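Local structure of wsv230 (Shrimp white spot syndrome virus, 2GJ2) at residues 7-12 / 54-59. The protein is a nonstructural viral protein with a ferredoxin fold that binds metal ions, cadmium in this crystal, though its exact role remains unclear. Sequence-based numbering, arbitrary orientation.
Sequences FQTDAD and STFVLN. With CD (cadmium ion), chain E.
Strands 7-9 and 56-58 form a small two-stranded antiparallel sheet, their axes 5.0 Å apart at closest approach. Phe7–Leu58 and Thr9–Phe56 are its hydrogen-bonded pairs, with Gln8–Val57 the non-hydrogen-bonded pair between them. The bond from Phe7 N to Leu58 O (3.0 Å) is almost straight, 174° at the hydrogen, as is its return from Leu58 N to Phe7 O. Thr9 N to Phe56 O is the longest of the four, at 3.3 Å, and both bonds of this pair are more bent, although Phe56 N meets Thr9 O nearly along the C=O axis. Between these pairs, the CA-H groups of Gln8 and Val57 contact Phe56 O and Phe7 O.

Apolar contacts occupy the face carrying Phe7, Thr9, Phe56 and Leu58. Both phenylalanines hold CG anti to the backbone N (chi1 170° and 178°), and their side chains cross at about a right angle. They meet edge to edge, Phe7 CE2 lying 3.8 Å from Phe56 CD2. Leu58 runs alongside Phe7, and Thr9 CG2 lies against Phe56 CB. Phe13 and Phe30 extend this core around Phe56.

Polar side chains close the 10–55 end. Thr55 OG1 donates a very short bond (2.5 Å) to Asp10 OD1, arriving from above the carboxylate plane. Thr9 OG1 also donates to Ala11 O, from above the carbonyl plane. Backbone bonds and apolar side chains thus join the strands, while the following residues bring Asp12 OD1 and OD2 (2.4 and 2.3 Å) to a cadmium ion also bound by Cys49 of the same chain and Glu34 of the second subunit.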
ATOM      1  N   PHE A   7     -16.921 -12.375  -6.865  1.00 71.00           N
ATOM      2  CA  PHE A   7     -16.578 -10.975  -6.613  1.00 68.58           C
ATOM      3  C   PHE A   7     -15.156 -10.706  -7.078  1.00 66.59           C
ATOM      4  O   PHE A   7     -14.245 -11.500  -6.816  1.00 65.60           O
ATOM      5  CB  PHE A   7     -16.666 -10.629  -5.124  1.00 59.25           C
ATOM      6  CG  PHE A   7     -16.090  -9.270  -4.787  1.00 58.88           C
ATOM      7  CD1 PHE A   7     -16.826  -8.109  -5.014  1.00 58.73           C
ATOM      8  CD2 PHE A   7     -14.789  -9.150  -4.300  1.00 57.90           C
ATOM      9  CE1 PHE A   7     -16.278  -6.848  -4.769  1.00 58.38           C
ATOM     10  CE2 PHE A   7     -14.236  -7.898  -4.055  1.00 58.41           C
ATOM     11  CZ  PHE A   7     -14.988  -6.742  -4.295  1.00 58.49           C
ATOM     12  N   GLN A   8     -14.971  -9.581  -7.760  1.00 62.18           N
ATOM     13  CA  GLN A   8     -13.654  -9.204  -8.250  1.00 60.88           C
ATOM     14  C   GLN A   8     -13.429  -7.705  -8.299  1.00 59.53           C
ATOM     15  O   GLN A   8     -14.299  -6.928  -8.737  1.00 58.77           O
ATOM     16  CB  GLN A   8     -13.401  -9.769  -9.644  1.00 74.81           C
ATOM     17  CG  GLN A   8     -13.025 -11.236  -9.666  1.00 77.00           C
ATOM     18  CD  GLN A   8     -12.473 -11.680 -11.011  1.00 78.49           C
ATOM     19  OE1 GLN A   8     -12.111 -12.845 -11.190  1.00 79.42           O
ATOM     20  NE2 GLN A   8     -12.403 -10.751 -11.964  1.00 78.59           N
ATOM     21  N   THR A   9     -12.237  -7.313  -7.853  1.00 56.74           N
ATOM     22  CA  THR A   9     -11.822  -5.922  -7.851  1.00 54.06           C
ATOM     23  C   THR A   9     -10.342  -5.870  -8.177  1.00 51.81           C
ATOM     24  O   THR A   9      -9.564  -6.678  -7.689  1.00 51.67           O
ATOM     25  CB  THR A   9     -12.071  -5.259  -6.475  1.00 58.17           C
ATOM     26  OG1 THR A   9     -11.615  -3.899  -6.499  1.00 57.65           O
ATOM     27  CG2 THR A   9     -11.348  -6.022  -5.381  1.00 58.20           C
ATOM     28  N   ASP A  10      -9.966  -4.927  -9.025  1.00 68.14           N
ATOM     29  CA  ASP A  10      -8.577  -4.749  -9.399  1.00 65.95           C
ATOM     30  C   ASP A  10      -7.994  -3.648  -8.529  1.00 62.35           C
ATOM     31  O   ASP A  10      -6.779  -3.429  -8.518  1.00 63.50           O
ATOM     32  CB  ASP A  10      -8.471  -4.335 -10.862  1.00 70.02           C
ATOM     33  CG  ASP A  10      -8.698  -5.480 -11.802  1.00 72.51           C
ATOM     34  OD1 ASP A  10      -7.823  -6.367 -11.870  1.00 73.46           O
ATOM     35  OD2 ASP A  10      -9.753  -5.495 -12.471  1.00 75.13           O
ATOM     36  N   ALA A  11      -8.865  -2.953  -7.807  1.00 37.55           N
ATOM     37  CA  ALA A  11      -8.419  -1.870  -6.959  1.00 33.65           C
ATOM     38  C   ALA A  11      -8.455  -2.175  -5.451  1.00 31.31           C
ATOM     39  O   ALA A  11      -9.074  -3.149  -4.997  1.00 28.23           O
ATOM     40  CB  ALA A  11      -9.240  -0.663  -7.244  1.00 40.90           C
ATOM     41  N   ASP A  12      -7.781  -1.335  -4.679  1.00 36.48           N
ATOM     42  CA  ASP A  12      -7.792  -1.497  -3.236  1.00 36.24           C
ATOM     43  C   ASP A  12      -9.240  -1.432  -2.844  1.00 35.41           C
ATOM     44  O   ASP A  12     -10.063  -0.949  -3.609  1.00 36.70           O
ATOM     45  CB  ASP A  12      -7.067  -0.338  -2.541  1.00 36.17           C
ATOM     46  CG  ASP A  12      -5.600  -0.279  -2.887  1.00 36.36           C
ATOM     47  OD1 ASP A  12      -5.082  -1.288  -3.418  1.00 32.14           O
ATOM     48  OD2 ASP A  12      -4.971   0.776  -2.612  1.00 38.59           O
ATOM     49  N   SER A  54      -2.350  -7.072  -9.649  1.00 65.57           N
ATOM     50  CA  SER A  54      -3.133  -8.185  -9.131  1.00 65.85           C
ATOM     51  C   SER A  54      -4.634  -7.971  -9.117  1.00 66.27           C
ATOM     52  O   SER A  54      -5.127  -6.841  -9.086  1.00 66.53           O
ATOM     53  CB  SER A  54      -2.684  -8.510  -7.722  1.00 58.35           C
ATOM     54  OG  SER A  54      -1.333  -8.910  -7.729  1.00 60.08           O
ATOM     55  N   THR A  55      -5.351  -9.086  -9.140  1.00 46.17           N
ATOM     56  CA  THR A  55      -6.800  -9.080  -9.106  1.00 46.47           C
ATOM     57  C   THR A  55      -7.250  -9.865  -7.866  1.00 45.69           C
ATOM     58  O   THR A  55      -6.819 -11.000  -7.650  1.00 44.31           O
ATOM     59  CB  THR A  55      -7.381  -9.738 -10.391  1.00 63.68           C
ATOM     60  OG1 THR A  55      -7.466  -8.766 -11.440  1.00 62.99           O
ATOM     61  CG2 THR A  55      -8.751 -10.318 -10.130  1.00 64.53           C
ATOM     62  N   PHE A  56      -8.089  -9.251  -7.038  1.00 51.24           N
ATOM     63  CA  PHE A  56      -8.593  -9.931  -5.852  1.00 52.35           C
ATOM     64  C   PHE A  56      -9.876 -10.668  -6.238  1.00 53.43           C
ATOM     65  O   PHE A  56     -10.819 -10.045  -6.735  1.00 53.07           O
ATOM     66  CB  PHE A  56      -8.904  -8.936  -4.749  1.00 48.71           C
ATOM     67  CG  PHE A  56      -9.480  -9.569  -3.529  1.00 48.37           C
ATOM     68  CD1 PHE A  56      -8.653 -10.223  -2.618  1.00 47.13           C
ATOM     69  CD2 PHE A  56     -10.867  -9.555  -3.311  1.00 47.53           C
ATOM     70  CE1 PHE A  56      -9.192 -10.862  -1.499  1.00 47.57           C
ATOM     71  CE2 PHE A  56     -11.424 -10.189  -2.196  1.00 46.66           C
ATOM     72  CZ  PHE A  56     -10.587 -10.848  -1.286  1.00 46.40           C
ATOM     73  N   VAL A  57      -9.905 -11.985  -6.004  1.00 58.71           N
ATOM     74  CA  VAL A  57     -11.057 -12.825  -6.368  1.00 59.83           C
ATOM     75  C   VAL A  57     -11.597 -13.739  -5.273  1.00 59.93           C
ATOM     76  O   VAL A  57     -10.858 -14.542  -4.708  1.00 59.68           O
ATOM     77  CB  VAL A  57     -10.727 -13.751  -7.567  1.00 59.57           C
ATOM     78  CG1 VAL A  57     -10.537 -12.954  -8.825  1.00 59.91           C
ATOM     79  CG2 VAL A  57      -9.472 -14.535  -7.270  1.00 60.48           C
ATOM     80  N   LEU A  58     -12.899 -13.617  -5.011  1.00 56.66           N
ATOM     81  CA  LEU A  58     -13.621 -14.435  -4.028  1.00 55.99           C
ATOM     82  C   LEU A  58     -14.651 -15.188  -4.864  1.00 56.71           C
ATOM     83  O   LEU A  58     -15.634 -14.601  -5.337  1.00 55.51           O
ATOM     84  CB  LEU A  58     -14.357 -13.560  -3.006  1.00 46.68           C
ATOM     85  CG  LEU A  58     -13.575 -12.810  -1.926  1.00 45.05           C
ATOM     86  CD1 LEU A  58     -14.479 -11.767  -1.290  1.00 43.99           C
ATOM     87  CD2 LEU A  58     -13.062 -13.776  -0.877  1.00 44.70           C
ATOM     88  N   ASN A  59     -14.423 -16.481  -5.063  1.00 68.39           N
ATOM     89  CA  ASN A  59     -15.338 -17.271  -5.867  1.00 69.59           C
ATOM     90  C   ASN A  59     -16.755 -17.277  -5.291  1.00 69.13           C
ATOM     91  O   ASN A  59     -17.734 -17.315  -6.036  1.00 69.67           O
ATOM     92  CB  ASN A  59     -14.812 -18.703  -6.017  1.00 80.66           C
ATOM     93  CG  ASN A  59     -13.543 -18.777  -6.864  1.00 82.71           C
ATOM     94  OD1 ASN A  59     -12.426 -18.805  -6.340  1.00 83.62           O
ATOM     95  ND2 ASN A  59     -13.716 -18.794  -8.185  1.00 82.76           N
TER
HETATM   96 CD    CD E 201      -2.970  -0.290  -2.952  1.00 54.15          CD
HETATM   97  O   HOH W   1      -1.579  -0.306  -4.616  1.00 63.22           O